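Local coordinates for ABC transporter substrate binding protein (Ribose) (Agrobacterium vitis S4, PDB 4WT7), which probably binds a sugar or sugar alcohol for an ABC transporter, and in this crystal holds D-allitol between its two domains, at residues 36-41 against 78-83; 49-54 against 65-70; 72-77 against 99-104. All blocks are in the same frame, centred on the assembly; numbering follows the deposited sequence.

Overall arrangement
The three contacts lie in one alpha/beta domain of a two-domain periplasmic binding protein and show how a parallel sheet is covered by helices on both faces. Contact 1 packs helix 74-87 on strand 34-39, contact 2 helix 45-60 on strand 64-69, one of the two edges of the sheet, and contact 3 joins helices 74-87 and 99-111. Centres of contacts 1 and 3 are about 8 Å apart, of 1 and 2 about 10 Å, of 2 and 3 about 16 Å. Along the chain contact 2 falls between the two segments of contact 1 and is complete before contact 3 begins, while contacts 1 and 3 interleave. Arg72, in the loop leading into helix 74-87, lines the allitol pocket, so this helix packing adjoins the ligand site.

Contact 1 (36-41 against 78-83); sequences GISTAG and VAQLQT
Strand 36-39 and helix 78-83 run almost exactly antiparallel, their axes at 173° and 9.2 Å apart at closest approach, with Ser38 and Leu81 the nearest pair along the backbones. This is the usual relation of helix to strand in the parallel alpha/beta fold of a periplasmic binding protein domain, and here the two meet through a polar grip with a leucine methyl beside it. The grip comes from Gln80. Its CG sits between the backbone N and the carbonyl carbon (chi1 73°), and the chain then runs out extended, carrying the amide across to the strand. Gln80 NE2 donates to Ser38 OG at 3.0 Å with an N-H...O angle of 166°, and the hydroxyl lies close to the amide plane. The same nitrogen makes a weak, bent bond to the backbone Thr39 O, so one amide group spans two successive strand residues. Ser38 OG stands anti to its own nitrogen on the helix side of the strand, where it is also hydrogen-bonded to Gln94 OE1 of the adjoining strand 91-95; this buried hydroxyl thus has partners on the helix and on the sheet. Leu81 contributes van der Waals contact: its CD2 methyl comes to 3.8 Å from Ser38 OG and also touches the serine CB, while Trp105 of helix 99-111 also touches this leucine. Thr39 points to the other face of the sheet, toward helix 45-60. There its side chain ties the end of the strand to the following turn, Thr39 OG1 donating to Gly41 O at 2.7 Å.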
loop_
_atom_site.group_PDB
_atom_site.type_symbol
_atom_site.label_atom_id
_atom_site.label_comp_id
_atom_site.label_asym_id
_atom_site.label_seq_id
_atom_site.Cartn_x
_atom_site.Cartn_y
_atom_site.Cartn_z
ATOM N N GLY A 36 -2.314 -12.590 17.589
ATOM C CA GLY A 36 -3.039 -12.879 16.365
ATOM C C GLY A 36 -2.488 -11.989 15.260
ATOM O O GLY A 36 -2.408 -10.778 15.435
ATOM N N ILE A 37 -2.106 -12.573 14.125
ATOM C CA ILE A 37 -1.628 -11.756 13.007
ATOM C C ILE A 37 -2.442 -12.054 11.777
ATOM O O ILE A 37 -2.323 -13.132 11.223
ATOM C CB ILE A 37 -0.146 -12.060 12.695
ATOM C CG1 ILE A 37 0.736 -11.708 13.889
ATOM C CG2 ILE A 37 0.351 -11.278 11.450
ATOM C CD1 ILE A 37 2.090 -12.272 13.753
ATOM N N SER A 38 -3.261 -11.102 11.352
ATOM C CA SER A 38 -4.221 -11.293 10.253
ATOM C C SER A 38 -3.935 -10.342 9.102
ATOM O O SER A 38 -3.884 -9.135 9.303
ATOM C CB SER A 38 -5.658 -11.041 10.745
ATOM O OG SER A 38 -6.620 -11.062 9.686
ATOM N N THR A 39 -3.750 -10.888 7.889
ATOM C CA THR A 39 -3.511 -10.058 6.705
ATOM C C THR A 39 -4.606 -10.303 5.666
ATOM O O THR A 39 -5.097 -11.419 5.550
ATOM C CB THR A 39 -2.127 -10.335 6.086
ATOM O OG1 THR A 39 -1.897 -9.438 5.003
ATOM C CG2 THR A 39 -1.988 -11.733 5.574
ATOM N N ALA A 40 -4.997 -9.261 4.925
ATOM C CA ALA A 40 -5.940 -9.443 3.828
ATOM C C ALA A 40 -5.350 -10.412 2.768
ATOM O O ALA A 40 -6.079 -11.193 2.169
ATOM C CB ALA A 40 -6.285 -8.120 3.192
ATOM N N GLY A 41 -4.039 -10.346 2.527
ATOM C CA GLY A 41 -3.387 -11.282 1.601
ATOM C C GLY A 41 -1.878 -11.245 1.725
ATOM O O GLY A 41 -1.349 -10.508 2.556
ATOM N N VAL A 78 -13.023 -12.048 7.182
ATOM C CA VAL A 78 -13.972 -11.972 8.284
ATOM C C VAL A 78 -13.907 -13.258 9.113
ATOM O O VAL A 78 -13.878 -13.209 10.346
ATOM C CB VAL A 78 -15.401 -11.678 7.757
ATOM C CG1 VAL A 78 -16.450 -11.922 8.819
ATOM C CG2 VAL A 78 -15.457 -10.275 7.251
ATOM N N ALA A 79 -13.856 -14.409 8.438
ATOM C CA ALA A 79 -13.972 -15.666 9.145
ATOM C C ALA A 79 -12.750 -15.906 10.004
ATOM O O ALA A 79 -12.864 -16.466 11.091
ATOM C CB ALA A 79 -14.191 -16.818 8.186
ATOM N N GLN A 80 -11.574 -15.511 9.521
ATOM C CA GLN A 80 -10.354 -15.685 10.316
ATOM C C GLN A 80 -10.263 -14.704 11.489
ATOM O O GLN A 80 -9.722 -15.040 12.555
ATOM C CB GLN A 80 -9.110 -15.642 9.424
ATOM C CG GLN A 80 -8.723 -14.234 8.868
ATOM C CD GLN A 80 -7.644 -14.321 7.807
ATOM O OE1 GLN A 80 -7.583 -15.298 7.098
ATOM N NE2 GLN A 80 -6.796 -13.297 7.696
ATOM N N LEU A 81 -10.769 -13.491 11.331
ATOM C CA LEU A 81 -10.838 -12.590 12.493
ATOM C C LEU A 81 -11.769 -13.121 13.569
ATOM O O LEU A 81 -11.495 -12.970 14.769
ATOM C CB LEU A 81 -11.243 -11.189 12.084
ATOM C CG LEU A 81 -10.155 -10.458 11.302
ATOM C CD1 LEU A 81 -10.756 -9.331 10.498
ATOM C CD2 LEU A 81 -9.104 -9.948 12.273
ATOM N N GLN A 82 -12.878 -13.728 13.166
ATOM C CA GLN A 82 -13.802 -14.285 14.140
ATOM C C GLN A 82 -13.125 -15.371 14.930
ATOM O O GLN A 82 -13.234 -15.431 16.143
ATOM C CB GLN A 82 -15.044 -14.831 13.451
ATOM C CG GLN A 82 -15.962 -13.713 13.110
ATOM C CD GLN A 82 -17.035 -14.083 12.095
ATOM O OE1 GLN A 82 -16.957 -15.101 11.393
ATOM N NE2 GLN A 82 -18.038 -13.230 12.005
ATOM N N THR A 83 -12.366 -16.197 14.234
ATOM C CA THR A 83 -11.677 -17.267 14.900
ATOM C C THR A 83 -10.595 -16.696 15.832
ATOM O O THR A 83 -10.443 -17.190 16.935
ATOM C CB THR A 83 -11.010 -18.240 13.911
ATOM O OG1 THR A 83 -12.020 -18.943 13.161
ATOM C CG2 THR A 83 -10.113 -19.207 14.655
#

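Contact 2 (49-54 against 65-70); sequences QAYNAQ and PLAVDA
A beta-alpha-beta crossover, strand 34-39 to helix 45-60 to strand 64-69, is the unit to which this contact belongs, and one tyrosine makes nearly all of it. The helix axis over 49-54 and the strand axis over 65-69 are 10.3 Å apart at closest approach and run at 163°, a gap that the Tyr51 side chain bridges. With CG anti to the backbone N (chi1 -175°), the ring leaves the helix toward the strand and brings its hydroxyl end against the backbone around Ala67 and Val68. Tyr51 OH lies 3.3 Å from Ala67 C and 3.4 Å from Ala67 CB. Val68 N is also near, but the angle is too poor for a hydrogen bond between it and the hydroxyl. The ring itself meets the strand obliquely: Tyr51 CZ rests 4.0 Å from Ala67 CB, and Tyr51 CE1 comes to 3.7 Å from Val68 O. Asp69 adds its CB to the hydroxyl's surroundings, while its carboxylate is engaged elsewhere, with Thr42 OG1 and Gly71 N. Around these atoms, Tyr51 also touches Thr39 of strand 34-39 and Leu95 of strand 91-95, so that the ring spans several strands of the sheet. Val68 projects to the opposite face, where it meets Gln80 and Leu84 of helix 74-87, while Gln49 and Ala53 of helix 45-60 pack against helix 275-290.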
loop_
_atom_site.group_PDB
_atom_site.type_symbol
_atom_site.label_atom_id
_atom_site.label_comp_id
_atom_site.label_asym_id
_atom_site.label_seq_id
_atom_site.Cartn_x
_atom_site.Cartn_y
_atom_site.Cartn_z
ATOM N N GLN A 49 5.973 -8.988 2.684
ATOM C CA GLN A 49 7.017 -8.427 3.560
ATOM C C GLN A 49 6.534 -8.023 4.976
ATOM O O GLN A 49 7.141 -8.351 5.994
ATOM C CB GLN A 49 7.593 -7.204 2.885
ATOM C CG GLN A 49 8.393 -7.510 1.640
ATOM C CD GLN A 49 9.767 -8.031 1.994
ATOM O OE1 GLN A 49 10.557 -7.359 2.689
ATOM N NE2 GLN A 49 10.035 -9.252 1.582
ATOM N N ALA A 50 5.445 -7.278 5.012
ATOM C CA ALA A 50 4.842 -6.812 6.256
ATOM C C ALA A 50 4.323 -7.986 7.109
ATOM O O ALA A 50 4.502 -8.031 8.304
ATOM C CB ALA A 50 3.669 -5.832 5.902
ATOM N N TYR A 51 3.642 -8.919 6.469
ATOM C CA TYR A 51 3.169 -10.123 7.121
ATOM C C TYR A 51 4.317 -10.940 7.688
ATOM O O TYR A 51 4.350 -11.198 8.896
ATOM C CB TYR A 51 2.321 -10.931 6.136
ATOM C CG TYR A 51 1.617 -12.184 6.666
ATOM C CD1 TYR A 51 0.608 -12.100 7.627
ATOM C CD2 TYR A 51 1.932 -13.441 6.152
ATOM C CE1 TYR A 51 -0.048 -13.227 8.079
ATOM C CE2 TYR A 51 1.293 -14.579 6.591
ATOM C CZ TYR A 51 0.290 -14.462 7.553
ATOM O OH TYR A 51 -0.368 -15.580 7.985
ATOM N N ASN A 52 5.280 -11.342 6.861
ATOM C CA ASN A 52 6.408 -12.130 7.380
ATOM C C ASN A 52 7.203 -11.466 8.528
ATOM O O ASN A 52 7.607 -12.130 9.500
ATOM C CB ASN A 52 7.353 -12.536 6.236
ATOM C CG ASN A 52 6.757 -13.637 5.384
ATOM O OD1 ASN A 52 5.772 -14.247 5.772
ATOM N ND2 ASN A 52 7.354 -13.897 4.221
ATOM N N ALA A 53 7.412 -10.163 8.420
ATOM C CA ALA A 53 8.209 -9.450 9.403
ATOM C C ALA A 53 7.481 -9.367 10.732
ATOM O O ALA A 53 8.114 -9.250 11.770
ATOM C CB ALA A 53 8.533 -8.051 8.903
ATOM N N GLN A 54 6.153 -9.384 10.712
ATOM C CA GLN A 54 5.406 -9.405 11.970
ATOM C C GLN A 54 5.604 -10.775 12.645
ATOM O O GLN A 54 5.892 -10.878 13.838
ATOM C CB GLN A 54 3.907 -9.213 11.718
ATOM C CG GLN A 54 3.451 -7.826 11.488
ATOM C CD GLN A 54 1.980 -7.785 11.114
ATOM O OE1 GLN A 54 1.115 -7.746 11.984
ATOM N NE2 GLN A 54 1.691 -7.823 9.806
ATOM N N PRO A 65 2.957 -16.479 17.584
ATOM C CA PRO A 65 2.044 -15.886 16.597
ATOM C C PRO A 65 0.948 -16.842 16.155
ATOM O O PRO A 65 1.168 -18.040 15.992
ATOM C CB PRO A 65 2.954 -15.558 15.411
ATOM C CG PRO A 65 4.127 -16.458 15.544
ATOM C CD PRO A 65 4.298 -16.741 17.027
ATOM N N LEU A 66 -0.250 -16.302 15.970
ATOM C CA LEU A 66 -1.330 -17.040 15.356
ATOM C C LEU A 66 -1.593 -16.319 14.055
ATOM O O LEU A 66 -2.333 -15.332 14.020
ATOM C CB LEU A 66 -2.603 -17.010 16.221
ATOM C CG LEU A 66 -2.644 -17.800 17.525
ATOM C CD1 LEU A 66 -1.919 -17.121 18.681
ATOM C CD2 LEU A 66 -4.111 -18.090 17.887
ATOM N N ALA A 67 -0.974 -16.806 12.986
ATOM C CA ALA A 67 -0.917 -16.046 11.744
ATOM C C ALA A 67 -1.855 -16.628 10.689
ATOM O O ALA A 67 -1.769 -17.807 10.352
ATOM C CB ALA A 67 0.498 -15.968 11.220
ATOM N N VAL A 68 -2.721 -15.762 10.194
ATOM C CA VAL A 68 -3.808 -16.123 9.311
ATOM C C VAL A 68 -3.777 -15.158 8.103
ATOM O O VAL A 68 -3.642 -13.917 8.239
ATOM C CB VAL A 68 -5.191 -16.126 10.056
ATOM C CG1 VAL A 68 -5.327 -17.329 10.930
ATOM C CG2 VAL A 68 -5.396 -14.849 10.875
ATOM N N ASP A 69 -3.772 -15.773 6.918
ATOM C CA ASP A 69 -3.795 -15.105 5.637
ATOM C C ASP A 69 -5.153 -15.267 4.928
ATOM O O ASP A 69 -5.605 -16.374 4.669
ATOM C CB ASP A 69 -2.699 -15.747 4.796
ATOM C CG ASP A 69 -2.532 -15.114 3.396
ATOM O OD1 ASP A 69 -3.304 -14.208 3.009
ATOM O OD2 ASP A 69 -1.622 -15.559 2.673
ATOM N N ALA A 70 -5.778 -14.166 4.554
ATOM C CA ALA A 70 -7.097 -14.277 3.950
ATOM C C ALA A 70 -7.074 -14.634 2.454
ATOM O O ALA A 70 -8.123 -14.877 1.875
ATOM C CB ALA A 70 -7.868 -13.023 4.173
#

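Contact 3 (72-77 against 99-104); sequences RSDGKL and LTVIDP
Asp74 and Val101 meet with their side chains at about a right angle, and one step deeper Leu77 and Ile102 pass each other on a slant; these two pairs join the first turns of neighbouring helices. In the outer pair the carboxylate of Asp74 spreads over the forked end of Val101. Asp74 OD2 is 3.8 Å from Val101 CG2, and Asp74 CG lies nearly as close to both methyls. Val101 directs its CB at the other helix, and with CG1 anti to the backbone N (chi1 173°) and CG2 beside it both methyls reach the carboxylate. The contact is van der Waals in kind, the hydrocarbon of the valine lying against an acid exposed to solvent. The inner pair is buried and tight. Leu77 has CG anti to its backbone nitrogen (chi1 179°), a torsion that carries CG toward the other helix, and Leu77 CD2 then presses on Ile102 CG2 at 3.5 Å, closer than carbon atoms usually approach. At the start of helix 74-87, Ser73 serves as N-cap: its OG accepts from Lys76 N (N-H...O angle 166°). Arg72, just before the cap, belongs to the allitol pocket and forms a salt bridge with Asp47. Both helices lie side by side on one face of the parallel sheet, as is characteristic of this Rossmann-like alpha/beta domain, and Leu77 and Ile102 each reach Gln94 of strand 91-95. The seam between them continues along helix 74-87, with Val101 on Val78 and Ile102 on Leu81.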
loop_
_atom_site.group_PDB
_atom_site.type_symbol
_atom_site.label_atom_id
_atom_site.label_comp_id
_atom_site.label_asym_id
_atom_site.label_seq_id
_atom_site.Cartn_x
_atom_site.Cartn_y
_atom_site.Cartn_z
ATOM N N ARG A 72 -6.918 -12.834 0.123
ATOM C CA ARG A 72 -7.622 -11.749 -0.543
ATOM C C ARG A 72 -9.085 -12.082 -0.807
ATOM O O ARG A 72 -9.680 -11.589 -1.742
ATOM C CB ARG A 72 -6.909 -11.384 -1.832
ATOM C CG ARG A 72 -5.667 -10.562 -1.608
ATOM C CD ARG A 72 -6.045 -9.162 -1.247
ATOM N NE ARG A 72 -4.907 -8.382 -0.815
ATOM C CZ ARG A 72 -4.974 -7.106 -0.444
ATOM N NH1 ARG A 72 -6.149 -6.470 -0.422
ATOM N NH2 ARG A 72 -3.856 -6.468 -0.110
ATOM N N SER A 73 -9.636 -12.926 0.039
ATOM C CA SER A 73 -11.070 -13.146 0.117
ATOM C C SER A 73 -11.638 -12.324 1.279
ATOM O O SER A 73 -11.107 -12.361 2.390
ATOM C CB SER A 73 -11.317 -14.640 0.340
ATOM O OG SER A 73 -12.648 -14.902 0.686
ATOM N N ASP A 74 -12.718 -11.577 1.040
ATOM C CA ASP A 74 -13.352 -10.851 2.134
ATOM C C ASP A 74 -14.017 -11.831 3.111
ATOM O O ASP A 74 -13.968 -11.637 4.318
ATOM C CB ASP A 74 -14.332 -9.788 1.622
ATOM C CG ASP A 74 -13.614 -8.563 1.051
ATOM O OD1 ASP A 74 -12.426 -8.357 1.373
ATOM O OD2 ASP A 74 -14.240 -7.808 0.277
ATOM N N GLY A 75 -14.604 -12.904 2.588
ATOM C CA GLY A 75 -15.222 -13.897 3.433
ATOM C C GLY A 75 -14.234 -14.582 4.346
ATOM O O GLY A 75 -14.524 -14.794 5.523
ATOM N N LYS A 76 -13.065 -14.944 3.815
ATOM C CA LYS A 76 -12.035 -15.590 4.631
ATOM C C LYS A 76 -11.466 -14.589 5.653
ATOM O O LYS A 76 -11.122 -14.956 6.774
ATOM C CB LYS A 76 -10.917 -16.153 3.765
ATOM C CG LYS A 76 -11.372 -17.321 2.866
ATOM C CD LYS A 76 -10.330 -17.756 1.798
ATOM C CE LYS A 76 -9.267 -18.765 2.306
ATOM N NZ LYS A 76 -8.137 -18.146 3.176
ATOM N N LEU A 77 -11.425 -13.315 5.293
ATOM C CA LEU A 77 -10.839 -12.329 6.179
ATOM C C LEU A 77 -11.727 -12.183 7.423
ATOM O O LEU A 77 -11.243 -12.182 8.573
ATOM C CB LEU A 77 -10.721 -11.008 5.455
ATOM C CG LEU A 77 -10.144 -9.829 6.247
ATOM C CD1 LEU A 77 -8.865 -10.215 6.956
ATOM C CD2 LEU A 77 -9.920 -8.727 5.243
ATOM N N LEU A 99 -11.614 -1.040 4.811
ATOM C CA LEU A 99 -11.999 -0.622 6.142
ATOM C C LEU A 99 -13.420 -1.032 6.488
ATOM O O LEU A 99 -13.640 -1.596 7.550
ATOM C CB LEU A 99 -11.813 0.887 6.306
ATOM C CG LEU A 99 -12.222 1.405 7.681
ATOM C CD1 LEU A 99 -11.355 0.793 8.788
ATOM C CD2 LEU A 99 -12.146 2.918 7.743
ATOM N N THR A 100 -14.386 -0.787 5.596
ATOM C CA THR A 100 -15.758 -1.192 5.912
ATOM C C THR A 100 -15.918 -2.698 6.075
ATOM O O THR A 100 -16.781 -3.124 6.822
ATOM C CB THR A 100 -16.805 -0.695 4.880
ATOM O OG1 THR A 100 -16.500 -1.211 3.582
ATOM C CG2 THR A 100 -16.821 0.790 4.839
ATOM N N VAL A 101 -15.077 -3.507 5.434
ATOM C CA VAL A 101 -15.193 -4.953 5.593
ATOM C C VAL A 101 -14.753 -5.420 6.967
ATOM O O VAL A 101 -15.398 -6.258 7.600
ATOM C CB VAL A 101 -14.321 -5.711 4.582
ATOM C CG1 VAL A 101 -14.327 -7.213 4.866
ATOM C CG2 VAL A 101 -14.816 -5.454 3.178
ATOM N N ILE A 102 -13.613 -4.919 7.402
ATOM C CA ILE A 102 -13.039 -5.425 8.633
ATOM C C ILE A 102 -13.518 -4.665 9.885
ATOM O O ILE A 102 -13.517 -5.215 10.962
ATOM C CB ILE A 102 -11.568 -5.414 8.561
ATOM C CG1 ILE A 102 -11.044 -4.062 8.111
ATOM C CG2 ILE A 102 -11.146 -6.462 7.564
ATOM C CD1 ILE A 102 -9.522 -3.986 8.059
ATOM N N ASP A 103 -13.924 -3.414 9.741
ATOM C CA ASP A 103 -14.187 -2.586 10.919
ATOM C C ASP A 103 -15.137 -3.235 11.940
ATOM O O ASP A 103 -14.915 -3.144 13.153
ATOM C CB ASP A 103 -14.687 -1.218 10.493
ATOM C CG ASP A 103 -13.924 -0.088 11.140
ATOM O OD1 ASP A 103 -12.899 -0.338 11.805
ATOM O OD2 ASP A 103 -14.353 1.068 10.950
ATOM N N PRO A 104 -16.219 -3.875 11.472
ATOM C CA PRO A 104 -17.083 -4.487 12.498
ATOM C C PRO A 104 -16.363 -5.539 13.341
ATOM O O PRO A 104 -16.692 -5.784 14.527
ATOM C CB PRO A 104 -18.193 -5.143 11.664
ATOM C CG PRO A 104 -18.330 -4.195 10.450
ATOM C CD PRO A 104 -16.883 -3.777 10.154
#